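Local atomic coordinates of ATP-dependent RNA helicase HrpB (Escherichia coli, PDB entry 6EUD), a protein that hydrolyses ATP to ADP and phosphate as a DExH-box NTPase of the DEAH/RHA helicase group that binds single-stranded RNA. Residues 639-653 / 694-708. Residues are numbered along the deposited sequence; the frame is centred on the assembly and turned at random.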
ATOM      1  N   ARG A 639     -26.593 -20.331  14.454  1.00 27.42           N
ATOM      2  CA  ARG A 639     -27.532 -19.256  14.785  1.00 27.18           C
ATOM      3  C   ARG A 639     -26.833 -17.911  14.875  1.00 30.61           C
ATOM      4  O   ARG A 639     -27.400 -16.883  14.480  1.00 36.45           O
ATOM      5  CB  ARG A 639     -28.255 -19.564  16.091  1.00 27.31           C
ATOM      6  CG  ARG A 639     -29.303 -20.654  15.892  1.00 31.66           C
ATOM      7  CD  ARG A 639     -29.683 -21.324  17.203  1.00 31.31           C
ATOM      8  NE  ARG A 639     -30.338 -20.357  18.075  1.00 33.01           N
ATOM      9  CZ  ARG A 639     -30.339 -20.451  19.394  1.00 38.58           C
ATOM     10  NH1 ARG A 639     -29.710 -21.467  19.982  1.00 40.13           N
ATOM     11  NH2 ARG A 639     -30.930 -19.517  20.121  1.00 42.94           N
ATOM     12  N   LEU A 640     -25.600 -17.909  15.387  1.00 30.64           N
ATOM     13  CA  LEU A 640     -24.798 -16.680  15.431  1.00 29.02           C
ATOM     14  C   LEU A 640     -24.461 -16.174  14.020  1.00 28.09           C
ATOM     15  O   LEU A 640     -24.504 -14.970  13.755  1.00 26.22           O
ATOM     16  CB  LEU A 640     -23.521 -16.903  16.243  1.00 27.39           C
ATOM     17  CG  LEU A 640     -23.827 -16.987  17.742  1.00 28.23           C
ATOM     18  CD1 LEU A 640     -22.589 -17.422  18.551  1.00 24.24           C
ATOM     19  CD2 LEU A 640     -24.388 -15.639  18.227  1.00 23.25           C
ATOM     20  N   LEU A 641     -24.155 -17.101  13.117  1.00 22.59           N
ATOM     21  CA  LEU A 641     -23.885 -16.754  11.736  1.00 27.74           C
ATOM     22  C   LEU A 641     -25.127 -16.134  11.115  1.00 31.58           C
ATOM     23  O   LEU A 641     -25.019 -15.101  10.442  1.00 36.24           O
ATOM     24  CB  LEU A 641     -23.459 -17.971  10.913  1.00 32.91           C
ATOM     25  CG  LEU A 641     -22.076 -18.569  11.146  1.00 47.51           C
ATOM     26  CD1 LEU A 641     -21.859 -19.790  10.233  1.00 48.68           C
ATOM     27  CD2 LEU A 641     -20.992 -17.517  10.941  1.00 59.15           C
ATOM     28  N   CYS A 642     -26.295 -16.761  11.334  1.00 27.92           N
ATOM     29  CA  CYS A 642     -27.548 -16.286  10.728  1.00 28.64           C
ATOM     30  C   CYS A 642     -28.003 -14.949  11.299  1.00 28.26           C
ATOM     31  O   CYS A 642     -28.447 -14.091  10.548  1.00 35.62           O
ATOM     32  CB  CYS A 642     -28.655 -17.328  10.890  1.00 26.30           C
ATOM     33  SG  CYS A 642     -28.309 -18.774   9.865  1.00 30.19           S
ATOM     34  N   ALA A 643     -27.879 -14.769  12.613  1.00 27.09           N
ATOM     35  CA  ALA A 643     -28.166 -13.476  13.256  1.00 27.29           C
ATOM     36  C   ALA A 643     -27.399 -12.333  12.608  1.00 30.88           C
ATOM     37  O   ALA A 643     -27.943 -11.243  12.431  1.00 28.74           O
ATOM     38  CB  ALA A 643     -27.838 -13.528  14.752  1.00 24.86           C
ATOM     39  N   ALA A 644     -26.134 -12.577  12.255  1.00 32.72           N
ATOM     40  CA  ALA A 644     -25.319 -11.514  11.669  1.00 31.65           C
ATOM     41  C   ALA A 644     -25.828 -11.157  10.267  1.00 35.01           C
ATOM     42  O   ALA A 644     -25.653 -10.022   9.818  1.00 42.20           O
ATOM     43  CB  ALA A 644     -23.849 -11.911  11.626  1.00 23.95           C
ATOM     44  N   LYS A 645     -26.463 -12.115   9.587  1.00 33.81           N
ATOM     45  CA  LYS A 645     -27.086 -11.838   8.289  1.00 35.05           C
ATOM     46  C   LYS A 645     -28.450 -11.169   8.438  1.00 35.86           C
ATOM     47  O   LYS A 645     -28.743 -10.202   7.767  1.00 43.94           O
ATOM     48  CB  LYS A 645     -27.264 -13.121   7.480  1.00 38.45           C
ATOM     49  CG  LYS A 645     -25.990 -13.770   7.052  1.00 42.62           C
ATOM     50  CD  LYS A 645     -26.265 -14.925   6.102  1.00 41.11           C
ATOM     51  CE  LYS A 645     -27.232 -15.943   6.682  1.00 37.52           C
ATOM     52  NZ  LYS A 645     -27.448 -17.048   5.709  1.00 26.43           N
ATOM     53  N   TRP A 646     -29.287 -11.706   9.317  1.00 33.89           N
ATOM     54  CA  TRP A 646     -30.693 -11.314   9.361  1.00 34.26           C
ATOM     55  C   TRP A 646     -30.948 -10.166  10.335  1.00 33.40           C
ATOM     56  O   TRP A 646     -31.913  -9.423  10.167  1.00 34.62           O
ATOM     57  CB  TRP A 646     -31.568 -12.510   9.747  1.00 31.28           C
ATOM     58  CG  TRP A 646     -31.360 -13.702   8.882  1.00 30.69           C
ATOM     59  CD1 TRP A 646     -30.915 -13.716   7.587  1.00 29.07           C
ATOM     60  CD2 TRP A 646     -31.570 -15.072   9.255  1.00 30.79           C
ATOM     61  NE1 TRP A 646     -30.844 -15.013   7.135  1.00 32.48           N
ATOM     62  CE2 TRP A 646     -31.239 -15.859   8.134  1.00 31.63           C
ATOM     63  CE3 TRP A 646     -32.001 -15.701  10.421  1.00 31.51           C
ATOM     64  CZ2 TRP A 646     -31.327 -17.246   8.155  1.00 30.40           C
ATOM     65  CZ3 TRP A 646     -32.093 -17.090  10.436  1.00 32.51           C
ATOM     66  CH2 TRP A 646     -31.751 -17.841   9.311  1.00 30.76           C
ATOM     67  N   LEU A 647     -30.092 -10.050  11.354  1.00 32.11           N
ATOM     68  CA  LEU A 647     -30.181  -8.976  12.342  1.00 35.33           C
ATOM     69  C   LEU A 647     -28.858  -8.204  12.417  1.00 39.09           C
ATOM     70  O   LEU A 647     -28.234  -8.136  13.481  1.00 39.38           O
ATOM     71  CB  LEU A 647     -30.563  -9.533  13.721  1.00 32.12           C
ATOM     72  CG  LEU A 647     -31.881 -10.332  13.797  1.00 33.60           C
ATOM     73  CD1 LEU A 647     -32.181 -10.840  15.201  1.00 32.77           C
ATOM     74  CD2 LEU A 647     -33.042  -9.511  13.303  1.00 29.18           C
ATOM     75  N   PRO A 648     -28.431  -7.611  11.286  1.00 34.67           N
ATOM     76  CA  PRO A 648     -27.087  -7.016  11.212  1.00 35.52           C
ATOM     77  C   PRO A 648     -27.000  -5.679  11.957  1.00 38.32           C
ATOM     78  O   PRO A 648     -25.913  -5.143  12.089  1.00 38.98           O
ATOM     79  CB  PRO A 648     -26.895  -6.788   9.715  1.00 33.60           C
ATOM     80  CG  PRO A 648     -28.321  -6.422   9.249  1.00 31.32           C
ATOM     81  CD  PRO A 648     -29.219  -7.342  10.065  1.00 31.74           C
ATOM     82  N   GLU A 649     -28.117  -5.132  12.428  1.00 36.36           N
ATOM     83  CA  GLU A 649     -28.017  -3.890  13.196  1.00 37.12           C
ATOM     84  C   GLU A 649     -27.400  -4.136  14.578  1.00 38.34           C
ATOM     85  O   GLU A 649     -27.072  -3.190  15.278  1.00 38.01           O
ATOM     86  CB  GLU A 649     -29.381  -3.201  13.341  1.00 35.03           C
ATOM     87  CG  GLU A 649     -30.418  -4.010  14.062  1.00 36.14           C
ATOM     88  CD  GLU A 649     -31.290  -4.826  13.114  1.00 39.48           C
ATOM     89  OE1 GLU A 649     -32.531  -4.745  13.240  1.00 44.49           O
ATOM     90  OE2 GLU A 649     -30.741  -5.558  12.265  1.00 37.13           O
ATOM     91  N   TYR A 650     -27.224  -5.397  14.970  1.00 38.34           N
ATOM     92  CA  TYR A 650     -26.591  -5.689  16.261  1.00 39.04           C
ATOM     93  C   TYR A 650     -25.167  -6.201  16.085  1.00 44.30           C
ATOM     94  O   TYR A 650     -24.783  -6.629  14.992  1.00 45.55           O
ATOM     95  CB  TYR A 650     -27.413  -6.707  17.045  1.00 35.04           C
ATOM     96  CG  TYR A 650     -28.848  -6.301  17.175  1.00 41.03           C
ATOM     97  CD1 TYR A 650     -29.219  -5.272  18.023  1.00 41.79           C
ATOM     98  CD2 TYR A 650     -29.838  -6.932  16.432  1.00 37.45           C
ATOM     99  CE1 TYR A 650     -30.528  -4.904  18.142  1.00 42.15           C
ATOM    100  CE2 TYR A 650     -31.139  -6.569  16.547  1.00 32.53           C
ATOM    101  CZ  TYR A 650     -31.490  -5.556  17.400  1.00 38.16           C
ATOM    102  OH  TYR A 650     -32.813  -5.175  17.504  1.00 39.97           O
ATOM    103  N   ASP A 651     -24.387  -6.159  17.160  1.00 46.39           N
ATOM    104  CA  ASP A 651     -22.989  -6.556  17.075  1.00 53.36           C
ATOM    105  C   ASP A 651     -22.787  -8.020  17.425  1.00 49.33           C
ATOM    106  O   ASP A 651     -22.360  -8.352  18.526  1.00 56.32           O
ATOM    107  CB  ASP A 651     -22.129  -5.675  17.975  1.00 63.51           C
ATOM    108  CG  ASP A 651     -22.035  -4.251  17.469  1.00 76.77           C
ATOM    109  OD1 ASP A 651     -21.831  -4.068  16.248  1.00 80.91           O
ATOM    110  OD2 ASP A 651     -22.179  -3.317  18.288  1.00 83.23           O
ATOM    111  N   TRP A 652     -23.082  -8.898  16.473  1.00 38.97           N
ATOM    112  CA  TRP A 652     -22.899 -10.323  16.693  1.00 37.09           C
ATOM    113  C   TRP A 652     -21.423 -10.666  16.513  1.00 40.98           C
ATOM    114  O   TRP A 652     -20.759 -10.115  15.636  1.00 43.25           O
ATOM    115  CB  TRP A 652     -23.789 -11.154  15.745  1.00 30.52           C
ATOM    116  CG  TRP A 652     -25.220 -10.716  15.762  1.00 32.26           C
ATOM    117  CD1 TRP A 652     -25.817  -9.854  14.890  1.00 34.23           C
ATOM    118  CD2 TRP A 652     -26.229 -11.070  16.729  1.00 29.68           C
ATOM    119  NE1 TRP A 652     -27.126  -9.656  15.245  1.00 34.40           N
ATOM    120  CE2 TRP A 652     -27.405 -10.390  16.364  1.00 30.20           C
ATOM    121  CE3 TRP A 652     -26.245 -11.893  17.860  1.00 27.65           C
ATOM    122  CZ2 TRP A 652     -28.593 -10.513  17.084  1.00 32.87           C
ATOM    123  CZ3 TRP A 652     -27.417 -12.012  18.572  1.00 29.80           C
ATOM    124  CH2 TRP A 652     -28.581 -11.326  18.182  1.00 31.49           C
ATOM    125  N   PRO A 653     -20.899 -11.562  17.357  1.00 41.41           N
ATOM    126  CA  PRO A 653     -19.516 -12.033  17.238  1.00 40.47           C
ATOM    127  C   PRO A 653     -19.275 -12.874  15.997  1.00 40.22           C
ATOM    128  O   PRO A 653     -20.120 -13.666  15.597  1.00 44.74           O
ATOM    129  CB  PRO A 653     -19.320 -12.876  18.506  1.00 39.39           C
ATOM    130  CG  PRO A 653     -20.670 -13.297  18.877  1.00 41.85           C
ATOM    131  CD  PRO A 653     -21.553 -12.121  18.546  1.00 42.36           C
ATOM    132  N   LEU A 694     -21.729 -13.336  24.250  1.00 40.94           N
ATOM    133  CA  LEU A 694     -22.833 -12.383  24.221  1.00 36.83           C
ATOM    134  C   LEU A 694     -23.128 -11.875  25.604  1.00 37.51           C
ATOM    135  O   LEU A 694     -23.080 -12.645  26.564  1.00 43.10           O
ATOM    136  CB  LEU A 694     -24.097 -13.023  23.656  1.00 40.88           C
ATOM    137  CG  LEU A 694     -24.008 -13.643  22.267  1.00 41.69           C
ATOM    138  CD1 LEU A 694     -25.316 -14.340  21.966  1.00 40.44           C
ATOM    139  CD2 LEU A 694     -23.712 -12.586  21.232  1.00 40.94           C
ATOM    140  N   ASP A 695     -23.447 -10.590  25.724  1.00 37.38           N
ATOM    141  CA  ASP A 695     -23.934 -10.085  27.000  1.00 45.24           C
ATOM    142  C   ASP A 695     -25.346 -10.635  27.239  1.00 44.14           C
ATOM    143  O   ASP A 695     -25.926 -11.302  26.374  1.00 44.33           O
ATOM    144  CB  ASP A 695     -23.900  -8.538  27.071  1.00 52.83           C
ATOM    145  CG  ASP A 695     -24.744  -7.849  25.990  1.00 60.56           C
ATOM    146  OD1 ASP A 695     -25.873  -8.293  25.694  1.00 70.95           O
ATOM    147  OD2 ASP A 695     -24.278  -6.821  25.454  1.00 60.31           O
ATOM    148  N   TRP A 696     -25.878 -10.363  28.420  1.00 42.52           N
ATOM    149  CA  TRP A 696     -27.178 -10.868  28.803  1.00 41.03           C
ATOM    150  C   TRP A 696     -28.253 -10.458  27.796  1.00 42.77           C
ATOM    151  O   TRP A 696     -29.081 -11.288  27.392  1.00 42.08           O
ATOM    152  CB  TRP A 696     -27.541 -10.373  30.192  1.00 36.27           C
ATOM    153  CG  TRP A 696     -28.829 -10.927  30.664  1.00 45.17           C
ATOM    154  CD1 TRP A 696     -29.035 -12.151  31.243  1.00 47.76           C
ATOM    155  CD2 TRP A 696     -30.113 -10.290  30.609  1.00 45.93           C
ATOM    156  NE1 TRP A 696     -30.365 -12.310  31.551  1.00 47.50           N
ATOM    157  CE2 TRP A 696     -31.048 -11.182  31.170  1.00 46.73           C
ATOM    158  CE3 TRP A 696     -30.560  -9.051  30.138  1.00 44.13           C
ATOM    159  CZ2 TRP A 696     -32.408 -10.875  31.274  1.00 44.92           C
ATOM    160  CZ3 TRP A 696     -31.915  -8.751  30.241  1.00 42.45           C
ATOM    161  CH2 TRP A 696     -32.817  -9.655  30.808  1.00 41.93           C
ATOM    162  N   GLY A 697     -28.214  -9.194  27.379  1.00 40.24           N
ATOM    163  CA  GLY A 697     -29.186  -8.667  26.442  1.00 39.52           C
ATOM    164  C   GLY A 697     -29.225  -9.403  25.115  1.00 41.71           C
ATOM    165  O   GLY A 697     -30.289  -9.772  24.619  1.00 46.54           O
ATOM    166  N   MET A 698     -28.054  -9.635  24.547  1.00 40.05           N
ATOM    167  CA  MET A 698     -27.924 -10.308  23.269  1.00 38.05           C
ATOM    168  C   MET A 698     -28.269 -11.797  23.372  1.00 37.03           C
ATOM    169  O   MET A 698     -28.759 -12.396  22.411  1.00 38.31           O
ATOM    170  CB  MET A 698     -26.501 -10.117  22.747  1.00 40.94           C
ATOM    171  CG  MET A 698     -26.157  -8.658  22.499  1.00 43.19           C
ATOM    172  SD  MET A 698     -27.044  -8.043  21.053  1.00 50.95           S
ATOM    173  CE  MET A 698     -26.206  -9.021  19.811  1.00 41.22           C
ATOM    174  N   GLN A 699     -28.009 -12.391  24.534  1.00 34.86           N
ATOM    175  CA  GLN A 699     -28.386 -13.777  24.762  1.00 38.40           C
ATOM    176  C   GLN A 699     -29.911 -13.894  24.709  1.00 39.89           C
ATOM    177  O   GLN A 699     -30.446 -14.820  24.090  1.00 39.85           O
ATOM    178  CB  GLN A 699     -27.847 -14.281  26.102  1.00 38.41           C
ATOM    179  CG  GLN A 699     -26.331 -14.452  26.136  1.00 45.46           C
ATOM    180  CD  GLN A 699     -25.808 -14.828  27.514  1.00 49.31           C
ATOM    181  OE1 GLN A 699     -26.572 -14.920  28.480  1.00 52.80           O
ATOM    182  NE2 GLN A 699     -24.500 -15.036  27.614  1.00 46.45           N
ATOM    183  N   GLN A 700     -30.595 -12.951  25.359  1.00 39.69           N
ATOM    184  CA  GLN A 700     -32.057 -12.910  25.361  1.00 45.02           C
ATOM    185  C   GLN A 700     -32.577 -12.660  23.956  1.00 39.65           C
ATOM    186  O   GLN A 700     -33.523 -13.313  23.521  1.00 36.90           O
ATOM    187  CB  GLN A 700     -32.590 -11.820  26.298  1.00 47.60           C
ATOM    188  CG  GLN A 700     -32.187 -11.991  27.733  1.00 52.66           C
ATOM    189  CD  GLN A 700     -32.626 -13.316  28.304  1.00 59.45           C
ATOM    190  OE1 GLN A 700     -31.812 -14.067  28.839  1.00 63.82           O
ATOM    191  NE2 GLN A 700     -33.923 -13.609  28.210  1.00 60.37           N
ATOM    192  N   ARG A 701     -31.949 -11.713  23.259  1.00 38.08           N
ATOM    193  CA  ARG A 701     -32.289 -11.409  21.866  1.00 38.69           C
ATOM    194  C   ARG A 701     -32.131 -12.649  20.962  1.00 42.15           C
ATOM    195  O   ARG A 701     -33.040 -12.993  20.206  1.00 44.65           O
ATOM    196  CB  ARG A 701     -31.430 -10.255  21.349  1.00 37.02           C
ATOM    197  CG  ARG A 701     -31.976  -9.571  20.109  1.00 44.42           C
ATOM    198  CD  ARG A 701     -31.149  -8.350  19.738  1.00 51.86           C
ATOM    199  NE  ARG A 701     -30.952  -7.427  20.862  1.00 58.22           N
ATOM    200  CZ  ARG A 701     -31.842  -6.512  21.247  1.00 64.87           C
ATOM    201  NH1 ARG A 701     -33.005  -6.399  20.616  1.00 63.78           N
ATOM    202  NH2 ARG A 701     -31.575  -5.712  22.273  1.00 68.03           N
ATOM    203  N   LEU A 702     -30.993 -13.330  21.050  1.00 38.39           N
ATOM    204  CA  LEU A 702     -30.797 -14.530  20.251  1.00 32.96           C
ATOM    205  C   LEU A 702     -31.803 -15.641  20.627  1.00 35.13           C
ATOM    206  O   LEU A 702     -32.364 -16.309  19.748  1.00 35.33           O
ATOM    207  CB  LEU A 702     -29.367 -15.046  20.394  1.00 27.62           C
ATOM    208  CG  LEU A 702     -29.017 -16.138  19.381  1.00 30.30           C
ATOM    209  CD1 LEU A 702     -28.981 -15.557  17.963  1.00 28.35           C
ATOM    210  CD2 LEU A 702     -27.703 -16.796  19.723  1.00 33.64           C
ATOM    211  N   ASP A 703     -32.057 -15.837  21.914  1.00 35.90           N
ATOM    212  CA  ASP A 703     -33.024 -16.873  22.322  1.00 39.52           C
ATOM    213  C   ASP A 703     -34.429 -16.574  21.813  1.00 35.03           C
ATOM    214  O   ASP A 703     -35.235 -17.470  21.588  1.00 37.22           O
ATOM    215  CB  ASP A 703     -33.067 -17.029  23.843  1.00 39.92           C
ATOM    216  CG  ASP A 703     -31.905 -17.848  24.381  1.00 46.07           C
ATOM    217  OD1 ASP A 703     -31.175 -18.456  23.568  1.00 45.74           O
ATOM    218  OD2 ASP A 703     -31.731 -17.901  25.621  1.00 50.28           O
ATOM    219  N   SER A 704     -34.712 -15.299  21.625  1.00 35.49           N
ATOM    220  CA  SER A 704     -36.037 -14.873  21.204  1.00 40.51           C
ATOM    221  C   SER A 704     -36.183 -14.726  19.678  1.00 40.65           C
ATOM    222  O   SER A 704     -37.212 -15.111  19.107  1.00 40.51           O
ATOM    223  CB  SER A 704     -36.393 -13.546  21.879  1.00 41.52           C
ATOM    224  OG  SER A 704     -37.593 -13.058  21.322  1.00 47.20           O
ATOM    225  N   GLU A 705     -35.166 -14.165  19.026  1.00 36.02           N
ATOM    226  CA  GLU A 705     -35.262 -13.856  17.607  1.00 36.26           C
ATOM    227  C   GLU A 705     -34.817 -15.009  16.722  1.00 33.94           C
ATOM    228  O   GLU A 705     -35.300 -15.143  15.599  1.00 30.13           O
ATOM    229  CB  GLU A 705     -34.451 -12.606  17.275  1.00 39.97           C
ATOM    230  CG  GLU A 705     -34.983 -11.347  17.925  1.00 49.19           C
ATOM    231  CD  GLU A 705     -36.489 -11.183  17.735  1.00 60.51           C
ATOM    232  OE1 GLU A 705     -36.999 -11.485  16.632  1.00 60.02           O
ATOM    233  OE2 GLU A 705     -37.168 -10.745  18.692  1.00 72.55           O
ATOM    234  N   LEU A 706     -33.892 -15.825  17.224  1.00 30.65           N
ATOM    235  CA  LEU A 706     -33.488 -17.046  16.530  1.00 30.31           C
ATOM    236  C   LEU A 706     -33.572 -18.215  17.495  1.00 33.10           C
ATOM    237  O   LEU A 706     -32.555 -18.799  17.856  1.00 30.07           O
ATOM    238  CB  LEU A 706     -32.072 -16.937  15.962  1.00 28.15           C
ATOM    239  CG  LEU A 706     -31.845 -16.065  14.718  1.00 30.68           C
ATOM    240  CD1 LEU A 706     -31.829 -14.560  15.057  1.00 31.25           C
ATOM    241  CD2 LEU A 706     -30.533 -16.464  14.038  1.00 30.83           C
ATOM    242  N   PRO A 707     -34.799 -18.558  17.902  1.00 34.87           N
ATOM    243  CA  PRO A 707     -35.043 -19.553  18.950  1.00 32.53           C
ATOM    244  C   PRO A 707     -34.655 -20.960  18.514  1.00 33.68           C
ATOM    245  O   PRO A 707     -34.752 -21.271  17.315  1.00 33.52           O
ATOM    246  CB  PRO A 707     -36.559 -19.457  19.168  1.00 27.17           C
ATOM    247  CG  PRO A 707     -37.091 -19.075  17.796  1.00 27.24           C
ATOM    248  CD  PRO A 707     -36.052 -18.124  17.236  1.00 26.78           C
ATOM    249  N   ALA A 708     -34.243 -21.799  19.466  1.00 32.11           N
ATOM    250  CA  ALA A 708     -33.866 -23.171  19.149  1.00 31.64           C
ATOM    251  C   ALA A 708     -35.088 -23.984  18.794  1.00 34.93           C
ATOM    252  O   ALA A 708     -35.001 -24.900  17.976  1.00 38.65           O
ATOM    253  CB  ALA A 708     -33.113 -23.829  20.319  1.00 30.17           C
TER
HETATM  254  O   HOH W   1     -31.855 -20.921  22.928  1.00 54.82           O
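The guanidinium of R639 grips the end of helix 696-705, where the chain departs from helical geometry at L706, whose carbonyl, past the last turn, takes a side-chain donor in place of a backbone N-H. R639 NE gives L706 O, which lies tilted out of the guanidinium plane, a hydrogen bond of 2.7 Å, bent to 134°, and NH2 adds a weak second one. A bend at chi3 turns the long chain back, bringing NE and NH2 to this oxygen. Arginine suits the place, having several N-H groups to share between carbonyl and carboxylate: NH2 also forms a long salt bridge to D703 OD1, reinforced by a water accepting from NH2 and donating to OD1; the other carboxylate oxygen of D703 is held by R691.

Flat groups carry the far end of the contact. R701 lays its guanidinium on Y650, planes 18° apart, with CD over the ring centre; the tyrosine hydroxyl bonds instead to Q748. M698, folded back at chi2 and chi3, sets its methyl CE over the six-membered ring of W652, 3.4 Å from the centroid, a CH-pi contact that suits a slim, flexible thioether. A643, small enough to let the indole lie close, places CB over the opposite face, and W652 NE1 fixes the ring's rotation by donating to L647 O at 2.6 Å.

Leucines fill the angle between, their paired methyls letting one side chain touch two neighbours. L706 CD2 wedges among C642, A643 and W646, while its CD1 meets L647 CD1 at 3.7 Å. L702 divides its branches, CD1 to A643 and W652, CD2 to L640. L694 CD2 packs against P653 CD at 3.5 Å.

This is structural packing in the C-terminal part, away from the ATP site and DEFH box. The two helical segments cross nearly perpendicularly, at 89° with axes 11.1 Å apart, joining the end of helix 631-646 and its following loop to helix 696-705. Beyond them, I746 of strand 745-746 touches W646 and P707, and A708 leads into strand 709-711 of the C-terminal sheet.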